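Local coordinates for protein paenibacillus xanthan lyase (Paenibacillus, PDB 6F2P) that cleaves the bacterial polysaccharide xanthan as a polysaccharide lyase, probably by beta-elimination as in other members of family 8, at residues 5-9 / 246-250; 200-204 / 258-262; 319-325 / 355-360; 359-363 / 375-379. All coordinates share one frame. Residue numbers count along the deposited sequence, not the author numbering.

Contact 1: 5-9 / 246-250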
loop_
_atom_site.group_PDB
_atom_site.type_symbol
_atom_site.label_atom_id
_atom_site.label_comp_id
_atom_site.label_asym_id
_atom_site.label_seq_id
_atom_site.Cartn_x
_atom_site.Cartn_y
_atom_site.Cartn_z
ATOM N N GLU A 5 -13.994 -43.653 -14.082
ATOM C CA GLU A 5 -13.883 -42.322 -13.489
ATOM C C GLU A 5 -12.981 -41.457 -14.355
ATOM O O GLU A 5 -13.242 -40.270 -14.573
ATOM C CB GLU A 5 -13.386 -42.344 -12.045
ATOM C CG GLU A 5 -13.431 -40.954 -11.410
ATOM C CD GLU A 5 -13.202 -40.955 -9.910
ATOM O OE1 GLU A 5 -13.094 -42.048 -9.307
ATOM O OE2 GLU A 5 -13.132 -39.847 -9.331
ATOM N N PHE A 6 -11.918 -42.070 -14.854
ATOM C CA PHE A 6 -11.066 -41.427 -15.838
ATOM C C PHE A 6 -11.841 -41.103 -17.112
ATOM O O PHE A 6 -11.740 -39.995 -17.632
ATOM C CB PHE A 6 -9.889 -42.327 -16.155
ATOM C CG PHE A 6 -9.025 -42.622 -14.967
ATOM C CD1 PHE A 6 -8.319 -41.611 -14.342
ATOM C CD2 PHE A 6 -8.905 -43.909 -14.483
ATOM C CE1 PHE A 6 -7.510 -41.882 -13.255
ATOM C CE2 PHE A 6 -8.098 -44.186 -13.397
ATOM C CZ PHE A 6 -7.398 -43.172 -12.782
ATOM N N ASP A 7 -12.626 -42.062 -17.600
ATOM C CA ASP A 7 -13.450 -41.844 -18.785
ATOM C C ASP A 7 -14.354 -40.638 -18.601
ATOM O O ASP A 7 -14.551 -39.856 -19.528
ATOM C CB ASP A 7 -14.302 -43.081 -19.121
ATOM C CG ASP A 7 -13.459 -44.294 -19.502
ATOM O OD1 ASP A 7 -12.411 -44.121 -20.166
ATOM O OD2 ASP A 7 -13.840 -45.424 -19.121
ATOM N N THR A 8 -14.888 -40.482 -17.397
ATOM C CA THR A 8 -15.825 -39.403 -17.114
ATOM C C THR A 8 -15.134 -38.051 -17.153
ATOM O O THR A 8 -15.651 -37.090 -17.737
ATOM C CB THR A 8 -16.489 -39.590 -15.745
ATOM O OG1 THR A 8 -17.281 -40.777 -15.766
ATOM C CG2 THR A 8 -17.391 -38.425 -15.446
ATOM N N LEU A 9 -13.961 -37.989 -16.527
ATOM C CA LEU A 9 -13.168 -36.770 -16.499
ATOM C C LEU A 9 -12.709 -36.418 -17.906
ATOM O O LEU A 9 -12.875 -35.279 -18.346
ATOM C CB LEU A 9 -11.963 -36.920 -15.569
ATOM C CG LEU A 9 -12.273 -37.029 -14.078
ATOM C CD1 LEU A 9 -10.987 -37.157 -13.272
ATOM C CD2 LEU A 9 -13.080 -35.827 -13.628
ATOM N N GLY A 246 -15.693 -32.721 -7.905
ATOM C CA GLY A 246 -16.600 -33.838 -7.737
ATOM C C GLY A 246 -15.909 -35.189 -7.794
ATOM O O GLY A 246 -16.494 -36.199 -7.406
ATOM N N SER A 247 -14.662 -35.207 -8.258
ATOM C CA SER A 247 -13.933 -36.456 -8.448
ATOM C C SER A 247 -13.080 -36.824 -7.251
ATOM O O SER A 247 -12.891 -36.034 -6.332
ATOM C CB SER A 247 -12.994 -36.350 -9.646
ATOM O OG SER A 247 -11.691 -36.015 -9.198
ATOM N N SER A 248 -12.525 -38.028 -7.298
ATOM C CA SER A 248 -11.640 -38.515 -6.251
ATOM C C SER A 248 -10.442 -37.593 -6.056
ATOM O O SER A 248 -9.861 -37.549 -4.981
ATOM C CB SER A 248 -11.154 -39.921 -6.598
ATOM O OG SER A 248 -12.231 -40.758 -6.986
ATOM N N TRP A 249 -10.075 -36.854 -7.098
ATOM C CA TRP A 249 -8.890 -36.003 -7.041
ATOM C C TRP A 249 -9.263 -34.528 -7.020
ATOM O O TRP A 249 -8.446 -33.668 -7.336
ATOM C CB TRP A 249 -7.937 -36.324 -8.204
ATOM C CG TRP A 249 -7.703 -37.804 -8.312
ATOM C CD1 TRP A 249 -6.869 -38.570 -7.538
ATOM C CD2 TRP A 249 -8.354 -38.708 -9.211
ATOM N NE1 TRP A 249 -6.954 -39.891 -7.915
ATOM C CE2 TRP A 249 -7.859 -40.002 -8.937
ATOM C CE3 TRP A 249 -9.302 -38.547 -10.227
ATOM C CZ2 TRP A 249 -8.282 -41.125 -9.644
ATOM C CZ3 TRP A 249 -9.724 -39.665 -10.928
ATOM C CH2 TRP A 249 -9.213 -40.937 -10.632
ATOM N N GLN A 250 -10.497 -34.238 -6.627
ATOM C CA GLN A 250 -10.941 -32.858 -6.535
ATOM C C GLN A 250 -10.093 -32.082 -5.542
ATOM O O GLN A 250 -9.436 -32.662 -4.668
ATOM C CB GLN A 250 -12.393 -32.784 -6.110
ATOM C CG GLN A 250 -12.590 -32.914 -4.626
ATOM C CD GLN A 250 -14.014 -33.270 -4.290
ATOM O OE1 GLN A 250 -14.280 -34.361 -3.788
ATOM N NE2 GLN A 250 -14.944 -32.357 -4.576
#
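W249 lays its six-membered ring beside the phenyl ring of F6: the planes lie 18° apart and the centroids 5.0 Å, slid so far that the rings barely overlap and meet mainly through F6 CE1 and W249 CH2 at 3.3 Å. L9, one helical turn on from E5, brings CD1 to 3.7 Å from W249 CZ3, at the edge of the indole. Next to this apolar patch, the extended E5 side chain delivers its carboxylate to the loop: the backbone N of S248 donates to E5 OE2 at 2.8 Å, and S248 OG lies 2.7 Å from the same oxygen. The loop is a type I turn from S247 to Q250 in which S247 OG accepts from W249 N at 2.8 Å. W249 also touches V191 and A192 of helix 188-197. This ST turn at S247, within the type I turn, presents the S248 amide to E5, and E5, F6 and L9 of helix 4-18 thereby meet the connection between helices 229-244 and 256-267 in the alpha-helical domain of a family 8 lyase.

Contact 2: 200-204 / 258-262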
loop_
_atom_site.group_PDB
_atom_site.type_symbol
_atom_site.label_atom_id
_atom_site.label_comp_id
_atom_site.label_asym_id
_atom_site.label_seq_id
_atom_site.Cartn_x
_atom_site.Cartn_y
_atom_site.Cartn_z
ATOM N N ALA A 200 0.639 -24.875 -3.306
ATOM C CA ALA A 200 1.634 -23.860 -2.987
ATOM C C ALA A 200 1.342 -22.501 -3.627
ATOM O O ALA A 200 1.920 -21.504 -3.221
ATOM C CB ALA A 200 3.023 -24.342 -3.368
ATOM N N LEU A 201 0.445 -22.464 -4.612
ATOM C CA LEU A 201 0.073 -21.215 -5.290
ATOM C C LEU A 201 -1.104 -20.505 -4.633
ATOM O O LEU A 201 -1.438 -19.376 -4.989
ATOM C CB LEU A 201 -0.327 -21.498 -6.743
ATOM C CG LEU A 201 0.698 -22.081 -7.701
ATOM C CD1 LEU A 201 0.022 -22.393 -9.019
ATOM C CD2 LEU A 201 1.846 -21.117 -7.898
ATOM N N LEU A 202 -1.758 -21.188 -3.706
ATOM C CA LEU A 202 -2.992 -20.682 -3.109
ATOM C C LEU A 202 -2.891 -19.648 -1.962
ATOM O O LEU A 202 -3.709 -18.737 -1.904
ATOM C CB LEU A 202 -3.885 -21.852 -2.682
ATOM C CG LEU A 202 -4.308 -22.834 -3.783
ATOM C CD1 LEU A 202 -5.199 -23.915 -3.208
ATOM C CD2 LEU A 202 -5.012 -22.126 -4.928
ATOM N N PRO A 203 -1.915 -19.785 -1.040
ATOM C CA PRO A 203 -1.938 -18.877 0.114
ATOM C C PRO A 203 -1.725 -17.417 -0.254
ATOM O O PRO A 203 -1.162 -17.126 -1.308
ATOM C CB PRO A 203 -0.752 -19.353 0.950
ATOM C CG PRO A 203 -0.541 -20.766 0.549
ATOM C CD PRO A 203 -0.843 -20.788 -0.908
ATOM N N TYR A 204 -2.190 -16.511 0.606
ATOM C CA TYR A 204 -1.897 -15.091 0.453
ATOM C C TYR A 204 -0.445 -14.825 0.837
ATOM O O TYR A 204 0.189 -15.646 1.503
ATOM C CB TYR A 204 -2.832 -14.248 1.313
ATOM C CG TYR A 204 -4.262 -14.218 0.818
ATOM C CD1 TYR A 204 -4.595 -13.523 -0.338
ATOM C CD2 TYR A 204 -5.274 -14.884 1.495
ATOM C CE1 TYR A 204 -5.886 -13.489 -0.807
ATOM C CE2 TYR A 204 -6.573 -14.853 1.035
ATOM C CZ TYR A 204 -6.869 -14.151 -0.122
ATOM O OH TYR A 204 -8.156 -14.098 -0.606
ATOM N N ASN A 258 -9.777 -19.016 -1.406
ATOM C CA ASN A 258 -9.068 -17.785 -1.747
ATOM C C ASN A 258 -9.230 -17.434 -3.222
ATOM O O ASN A 258 -9.285 -16.251 -3.598
ATOM C CB ASN A 258 -7.578 -17.905 -1.418
ATOM C CG ASN A 258 -7.323 -18.158 0.056
ATOM O OD1 ASN A 258 -8.231 -18.043 0.880
ATOM N ND2 ASN A 258 -6.080 -18.489 0.397
ATOM N N VAL A 259 -9.316 -18.468 -4.056
ATOM C CA VAL A 259 -9.479 -18.279 -5.493
ATOM C C VAL A 259 -10.805 -17.582 -5.788
ATOM O O VAL A 259 -10.900 -16.786 -6.710
ATOM C CB VAL A 259 -9.389 -19.618 -6.260
ATOM C CG1 VAL A 259 -9.588 -19.406 -7.753
ATOM C CG2 VAL A 259 -8.054 -20.288 -5.990
ATOM N N TYR A 260 -11.829 -17.867 -4.993
ATOM C CA TYR A 260 -13.106 -17.187 -5.178
ATOM C C TYR A 260 -13.003 -15.738 -4.706
ATOM O O TYR A 260 -13.519 -14.834 -5.357
ATOM C CB TYR A 260 -14.243 -17.945 -4.490
ATOM C CG TYR A 260 -14.365 -19.354 -5.016
ATOM C CD1 TYR A 260 -15.119 -19.630 -6.145
ATOM C CD2 TYR A 260 -13.681 -20.403 -4.412
ATOM C CE1 TYR A 260 -15.202 -20.913 -6.649
ATOM C CE2 TYR A 260 -13.758 -21.688 -4.911
ATOM C CZ TYR A 260 -14.524 -21.938 -6.024
ATOM O OH TYR A 260 -14.614 -23.216 -6.519
ATOM N N ARG A 261 -12.303 -15.524 -3.597
ATOM C CA ARG A 261 -12.085 -14.182 -3.092
ATOM C C ARG A 261 -11.334 -13.323 -4.109
ATOM O O ARG A 261 -11.625 -12.117 -4.237
ATOM C CB ARG A 261 -11.321 -14.201 -1.758
ATOM C CG ARG A 261 -11.990 -14.965 -0.613
ATOM C CD ARG A 261 -13.504 -14.793 -0.574
ATOM N NE ARG A 261 -13.925 -13.405 -0.383
ATOM C CZ ARG A 261 -15.195 -13.011 -0.332
ATOM N NH1 ARG A 261 -16.173 -13.903 -0.447
ATOM N NH2 ARG A 261 -15.487 -11.724 -0.168
ATOM N N TRP A 262 -10.378 -13.938 -4.817
ATOM C CA TRP A 262 -9.553 -13.221 -5.805
ATOM C C TRP A 262 -10.415 -12.438 -6.783
ATOM O O TRP A 262 -10.077 -11.315 -7.159
ATOM C CB TRP A 262 -8.645 -14.166 -6.595
ATOM C CG TRP A 262 -7.555 -14.812 -5.781
ATOM C CD1 TRP A 262 -7.127 -14.443 -4.536
ATOM C CD2 TRP A 262 -6.762 -15.952 -6.158
ATOM N NE1 TRP A 262 -6.112 -15.277 -4.120
ATOM C CE2 TRP A 262 -5.873 -16.211 -5.095
ATOM C CE3 TRP A 262 -6.722 -16.777 -7.286
ATOM C CZ2 TRP A 262 -4.952 -17.262 -5.130
ATOM C CZ3 TRP A 262 -5.801 -17.816 -7.320
ATOM C CH2 TRP A 262 -4.933 -18.049 -6.250
HETATM O O HOH W 1 -4.587 -16.305 -1.894
HETATM O O HOH W 2 -4.043 -18.081 3.060
#
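In the N-terminal alpha-helical domain of this family 8 lyase, the loop after helix 188-197 fits against helix 256-267 as a set of small bumps and hollows. L202 is the apolar bump: its CD2 sits 3.7 Å from V259 CG2 and 4.3 Å from W262 CH2, in the hollow between a branched side chain and the six-membered ring of W262. V259 and W262 also touch I237 of helix 229-244, which extends this apolar surface. Farther along the loop, the Y204 ring lies against N258, with Y204 CE2 3.5 Å from N258 CG. Its hydroxyl end runs on to R261, where Y204 OH is 3.4 Å from R261 CB, while the rest of the arginine leads away. On another side of the tyrosine, CE1 approaches W262 NE1 at 3.8 Å; the two ring planes are steeply inclined, at 81°. F211 stacks on W262. Between these bumps the L202 carbonyl faces a small polar gap. N258 ND2 gives it a weak hydrogen bond of 3.3 Å, and a water bridges the gap, donating to L202 O at 2.6 Å and accepting from W262 NE1 at 2.9 Å.

Contact 3: 319-325 / 355-360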
loop_
_atom_site.group_PDB
_atom_site.type_symbol
_atom_site.label_atom_id
_atom_site.label_comp_id
_atom_site.label_asym_id
_atom_site.label_seq_id
_atom_site.Cartn_x
_atom_site.Cartn_y
_atom_site.Cartn_z
ATOM N N LYS A 319 -22.115 -14.787 -11.699
ATOM C CA LYS A 319 -22.924 -14.776 -12.911
ATOM C C LYS A 319 -23.449 -13.380 -13.164
ATOM O O LYS A 319 -23.617 -12.975 -14.310
ATOM C CB LYS A 319 -24.092 -15.755 -12.820
ATOM C CG LYS A 319 -23.684 -17.208 -12.792
ATOM C CD LYS A 319 -24.895 -18.117 -12.723
ATOM C CE LYS A 319 -24.472 -19.504 -12.289
ATOM N NZ LYS A 319 -25.536 -20.523 -12.491
ATOM N N ARG A 320 -23.696 -12.642 -12.089
ATOM C CA ARG A 320 -24.284 -11.319 -12.222
ATOM C C ARG A 320 -23.284 -10.340 -12.811
ATOM O O ARG A 320 -23.634 -9.524 -13.654
ATOM C CB ARG A 320 -24.813 -10.803 -10.879
ATOM C CG ARG A 320 -26.077 -11.503 -10.404
ATOM C CD ARG A 320 -26.739 -10.764 -9.253
ATOM N NE ARG A 320 -27.484 -9.591 -9.703
ATOM C CZ ARG A 320 -27.525 -8.431 -9.055
ATOM N NH1 ARG A 320 -26.849 -8.274 -7.923
ATOM N NH2 ARG A 320 -28.232 -7.422 -9.545
ATOM N N MET A 321 -22.037 -10.413 -12.372
ATOM C CA MET A 321 -21.060 -9.466 -12.873
ATOM C C MET A 321 -20.678 -9.796 -14.327
ATOM O O MET A 321 -20.573 -8.898 -15.170
ATOM C CB MET A 321 -19.851 -9.366 -11.930
ATOM C CG MET A 321 -18.991 -10.613 -11.835
ATOM S SD MET A 321 -17.571 -10.382 -10.745
ATOM C CE MET A 321 -18.324 -10.569 -9.133
ATOM N N VAL A 322 -20.510 -11.082 -14.628
ATOM C CA VAL A 322 -20.227 -11.506 -15.994
ATOM C C VAL A 322 -21.369 -11.135 -16.945
ATOM O O VAL A 322 -21.125 -10.678 -18.064
ATOM C CB VAL A 322 -19.897 -13.013 -16.076
ATOM C CG1 VAL A 322 -19.867 -13.504 -17.522
ATOM C CG2 VAL A 322 -18.567 -13.280 -15.422
ATOM N N LYS A 323 -22.611 -11.306 -16.500
ATOM C CA LYS A 323 -23.743 -10.921 -17.336
ATOM C C LYS A 323 -23.674 -9.445 -17.690
ATOM O O LYS A 323 -23.796 -9.081 -18.862
ATOM C CB LYS A 323 -25.081 -11.231 -16.665
ATOM C CG LYS A 323 -26.283 -10.989 -17.578
ATOM C CD LYS A 323 -27.505 -11.766 -17.124
ATOM C CE LYS A 323 -28.624 -11.673 -18.154
ATOM N NZ LYS A 323 -29.804 -12.521 -17.806
ATOM N N TYR A 324 -23.473 -8.613 -16.669
ATOM C CA TYR A 324 -23.305 -7.168 -16.824
ATOM C C TYR A 324 -22.312 -6.836 -17.922
ATOM O O TYR A 324 -22.617 -6.062 -18.830
ATOM C CB TYR A 324 -22.831 -6.544 -15.503
ATOM C CG TYR A 324 -22.561 -5.051 -15.562
ATOM C CD1 TYR A 324 -23.595 -4.143 -15.763
ATOM C CD2 TYR A 324 -21.278 -4.547 -15.398
ATOM C CE1 TYR A 324 -23.359 -2.773 -15.809
ATOM C CE2 TYR A 324 -21.030 -3.177 -15.443
ATOM C CZ TYR A 324 -22.077 -2.296 -15.645
ATOM O OH TYR A 324 -21.854 -0.932 -15.695
ATOM N N TRP A 325 -21.129 -7.437 -17.838
ATOM C CA TRP A 325 -20.077 -7.184 -18.809
ATOM C C TRP A 325 -20.411 -7.709 -20.208
ATOM O O TRP A 325 -19.998 -7.123 -21.211
ATOM C CB TRP A 325 -18.760 -7.794 -18.334
ATOM C CG TRP A 325 -18.205 -7.160 -17.091
ATOM C CD1 TRP A 325 -18.255 -5.835 -16.742
ATOM C CD2 TRP A 325 -17.514 -7.830 -16.024
ATOM N NE1 TRP A 325 -17.631 -5.643 -15.528
ATOM C CE2 TRP A 325 -17.173 -6.851 -15.067
ATOM C CE3 TRP A 325 -17.153 -9.163 -15.785
ATOM C CZ2 TRP A 325 -16.485 -7.166 -13.895
ATOM C CZ3 TRP A 325 -16.475 -9.474 -14.622
ATOM C CH2 TRP A 325 -16.146 -8.482 -13.692
ATOM N N VAL A 355 -31.131 -14.662 -13.754
ATOM C CA VAL A 355 -29.895 -13.963 -13.427
ATOM C C VAL A 355 -30.021 -12.525 -13.895
ATOM O O VAL A 355 -30.216 -12.269 -15.082
ATOM C CB VAL A 355 -28.662 -14.596 -14.104
ATOM C CG1 VAL A 355 -27.441 -13.733 -13.871
ATOM C CG2 VAL A 355 -28.425 -16.003 -13.578
ATOM N N THR A 356 -29.928 -11.587 -12.960
ATOM C CA THR A 356 -29.985 -10.175 -13.302
ATOM C C THR A 356 -28.573 -9.590 -13.362
ATOM O O THR A 356 -27.702 -9.969 -12.575
ATOM C CB THR A 356 -30.844 -9.376 -12.286
ATOM O OG1 THR A 356 -30.290 -9.513 -10.971
ATOM C CG2 THR A 356 -32.277 -9.887 -12.269
ATOM N N SER A 357 -28.350 -8.685 -14.311
ATOM C CA SER A 357 -27.121 -7.892 -14.372
ATOM C C SER A 357 -26.737 -7.295 -13.008
ATOM O O SER A 357 -27.600 -6.833 -12.266
ATOM C CB SER A 357 -27.295 -6.773 -15.407
ATOM O OG SER A 357 -26.260 -5.815 -15.318
ATOM N N ARG A 358 -25.449 -7.318 -12.672
ATOM C CA ARG A 358 -24.978 -6.755 -11.402
ATOM C C ARG A 358 -25.175 -5.246 -11.344
ATOM O O ARG A 358 -25.471 -4.673 -10.293
ATOM C CB ARG A 358 -23.493 -7.050 -11.194
ATOM C CG ARG A 358 -22.887 -6.339 -9.980
ATOM C CD ARG A 358 -21.404 -6.102 -10.142
ATOM N NE ARG A 358 -21.112 -5.056 -11.118
ATOM C CZ ARG A 358 -19.888 -4.762 -11.551
ATOM N NH1 ARG A 358 -18.843 -5.437 -11.097
ATOM N NH2 ARG A 358 -19.707 -3.790 -12.435
ATOM N N GLY A 359 -24.985 -4.601 -12.484
ATOM C CA GLY A 359 -25.074 -3.162 -12.546
ATOM C C GLY A 359 -23.722 -2.519 -12.341
ATOM O O GLY A 359 -22.702 -3.199 -12.210
ATOM N N GLU A 360 -23.722 -1.193 -12.321
ATOM C CA GLU A 360 -22.521 -0.419 -12.060
ATOM C C GLU A 360 -21.995 -0.710 -10.649
ATOM O O GLU A 360 -22.762 -0.737 -9.684
ATOM C CB GLU A 360 -22.852 1.063 -12.197
ATOM C CG GLU A 360 -21.669 1.971 -12.364
ATOM C CD GLU A 360 -22.087 3.338 -12.864
ATOM O OE1 GLU A 360 -21.446 3.845 -13.816
ATOM O OE2 GLU A 360 -23.065 3.889 -12.306
HETATM O O HOH W 3 -17.562 -2.879 -14.668
#
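The R320 side chain bends at chi3 (p) after a trans chi2, which turns its guanidinium back along the loop: NE donates to T356 O at 2.9 Å, and R358 CA lies over one face of the group. R358 is trans at chi1 and chi2 and p at chi3, so that its NE donates to G359 O at 2.7 Å. A water accepts from R358 NH2 and W325 NE1. K323, by contrast, is trans throughout; its full length carries NZ to V355 O at 2.8 Å, and V355 CG1 rests 3.8 Å from K323 CD. Y324, with chi1 t, offers one ring face to the backbone of G359, whose C is 3.5 Å from Y324 CE1. The backbones join where R358 N donates to R320 O at 3.0 Å. The loop thus runs along helix 312-328 on its way from helix 340-351 to strand 363-367; R358 forms a salt bridge with E268, and V355 also touches L349 of helix 340-351.

Contact 4: 359-363 / 375-379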
loop_
_atom_site.group_PDB
_atom_site.type_symbol
_atom_site.label_atom_id
_atom_site.label_comp_id
_atom_site.label_asym_id
_atom_site.label_seq_id
_atom_site.Cartn_x
_atom_site.Cartn_y
_atom_site.Cartn_z
ATOM N N GLY A 359 -24.985 -4.601 -12.484
ATOM C CA GLY A 359 -25.074 -3.162 -12.546
ATOM C C GLY A 359 -23.722 -2.519 -12.341
ATOM O O GLY A 359 -22.702 -3.199 -12.210
ATOM N N GLU A 360 -23.722 -1.193 -12.321
ATOM C CA GLU A 360 -22.521 -0.419 -12.060
ATOM C C GLU A 360 -21.995 -0.710 -10.649
ATOM O O GLU A 360 -22.762 -0.737 -9.684
ATOM C CB GLU A 360 -22.852 1.063 -12.197
ATOM C CG GLU A 360 -21.669 1.971 -12.364
ATOM C CD GLU A 360 -22.087 3.338 -12.864
ATOM O OE1 GLU A 360 -21.446 3.845 -13.816
ATOM O OE2 GLU A 360 -23.065 3.889 -12.306
ATOM N N LEU A 361 -20.690 -0.942 -10.544
ATOM C CA LEU A 361 -20.037 -1.137 -9.256
ATOM C C LEU A 361 -19.508 0.203 -8.747
ATOM O O LEU A 361 -18.900 0.969 -9.496
ATOM C CB LEU A 361 -18.897 -2.157 -9.382
ATOM C CG LEU A 361 -18.096 -2.528 -8.127
ATOM C CD1 LEU A 361 -18.966 -3.257 -7.104
ATOM C CD2 LEU A 361 -16.866 -3.358 -8.478
ATOM N N VAL A 362 -19.752 0.484 -7.472
ATOM C CA VAL A 362 -19.315 1.737 -6.862
ATOM C C VAL A 362 -18.519 1.454 -5.596
ATOM O O VAL A 362 -19.073 0.935 -4.631
ATOM C CB VAL A 362 -20.513 2.631 -6.484
ATOM C CG1 VAL A 362 -20.043 3.854 -5.694
ATOM C CG2 VAL A 362 -21.278 3.047 -7.727
ATOM N N LYS A 363 -17.227 1.779 -5.609
ATOM C CA LYS A 363 -16.366 1.584 -4.439
ATOM C C LYS A 363 -14.992 2.185 -4.672
ATOM O O LYS A 363 -14.564 2.347 -5.808
ATOM C CB LYS A 363 -16.209 0.097 -4.075
ATOM C CG LYS A 363 -15.415 -0.725 -5.089
ATOM C CD LYS A 363 -14.992 -2.083 -4.531
ATOM C CE LYS A 363 -16.178 -3.016 -4.329
ATOM N NZ LYS A 363 -15.762 -4.278 -3.661
ATOM N N GLN A 375 -10.739 4.139 -8.059
ATOM C CA GLN A 375 -11.955 4.824 -7.665
ATOM C C GLN A 375 -13.059 4.506 -8.666
ATOM O O GLN A 375 -12.947 4.805 -9.855
ATOM C CB GLN A 375 -11.729 6.333 -7.575
ATOM C CG GLN A 375 -12.997 7.136 -7.356
ATOM C CD GLN A 375 -13.640 6.878 -6.002
ATOM O OE1 GLN A 375 -14.132 5.781 -5.721
ATOM N NE2 GLN A 375 -13.640 7.899 -5.151
ATOM N N LEU A 376 -14.116 3.868 -8.183
ATOM C CA LEU A 376 -15.256 3.554 -9.022
ATOM C C LEU A 376 -16.480 4.317 -8.508
ATOM O O LEU A 376 -16.939 4.102 -7.382
ATOM C CB LEU A 376 -15.514 2.049 -9.037
ATOM C CG LEU A 376 -14.355 1.141 -9.460
ATOM C CD1 LEU A 376 -14.721 -0.317 -9.230
ATOM C CD2 LEU A 376 -13.973 1.359 -10.914
ATOM N N ARG A 377 -16.979 5.224 -9.342
ATOM C CA ARG A 377 -18.122 6.058 -9.025
ATOM C C ARG A 377 -19.171 5.851 -10.098
ATOM O O ARG A 377 -18.878 5.295 -11.154
ATOM C CB ARG A 377 -17.706 7.527 -9.003
ATOM C CG ARG A 377 -16.660 7.852 -7.962
ATOM C CD ARG A 377 -17.130 7.472 -6.587
ATOM N NE ARG A 377 -18.423 8.067 -6.283
ATOM C CZ ARG A 377 -19.135 7.789 -5.193
ATOM N NH1 ARG A 377 -18.673 6.916 -4.309
ATOM N NH2 ARG A 377 -20.310 8.379 -4.989
ATOM N N PRO A 378 -20.411 6.280 -9.829
ATOM C CA PRO A 378 -21.390 6.226 -10.916
ATOM C C PRO A 378 -20.987 7.148 -12.067
ATOM O O PRO A 378 -20.885 8.358 -11.881
ATOM C CB PRO A 378 -22.683 6.707 -10.251
ATOM C CG PRO A 378 -22.248 7.405 -8.990
ATOM C CD PRO A 378 -21.012 6.702 -8.550
ATOM N N GLY A 379 -20.744 6.569 -13.239
ATOM C CA GLY A 379 -20.386 7.339 -14.414
ATOM C C GLY A 379 -18.926 7.242 -14.841
ATOM O O GLY A 379 -18.597 7.507 -16.001
HETATM O O HOH W 4 -18.703 3.480 -13.133
#
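L376 is the residue most deeply covered here. Its CB lies 3.6 Å from L361 O and its CD1 3.8 Å from L361 CD2. Its backbone makes both bonds of an antiparallel hydrogen-bonded pair with K363: K363 N donates to L376 O and L376 N to K363 O, each at 2.9 Å. V362, the next in buried area, sets CG2 against P378 CD at 3.8 Å and CG1 over one face of the R377 guanidinium, 3.6 Å from its NH1. V362 CA lies 3.4 Å from L376 O in a C-H...O contact. R377 has polar partners beyond this pair, donating to the D490 carbonyl and to Q465. K363 loses about as much surface to the contact as V362. The bridge starts an edge strand of the four-stranded antiparallel sheet. Ahead of it, E360 OE1 accepts from G379 N at 2.9 Å: a side-chain acceptor, not a backbone carbonyl, takes this amide, so a different kind of bond holds the two segments together beyond the K363-L376 bridge.

Contacts 3 and 4 form one continuous path: they share G359 and E360, their centres lie 13 Å apart, and the chain that runs from helix 340-351 along helix 312-328 in 355-360 enters the four-stranded sheet at its edge strand 363-367. E360 links them directly, since its backbone meets Y324 in contact 3 and its carboxylate G379 in contact 4. Contacts 1 and 2 belong to the helical part and alternate along the chain, with centres 23 Å apart and nearest atoms about 9 Å. Contact 2 comes within about 7 Å of contact 3 and 8 Å of contact 4 by nearest atoms. A calcium ion lies about 8 Å from the R377 side chain, one about 9 Å from that of W325 and one about 12 Å from that of Y204.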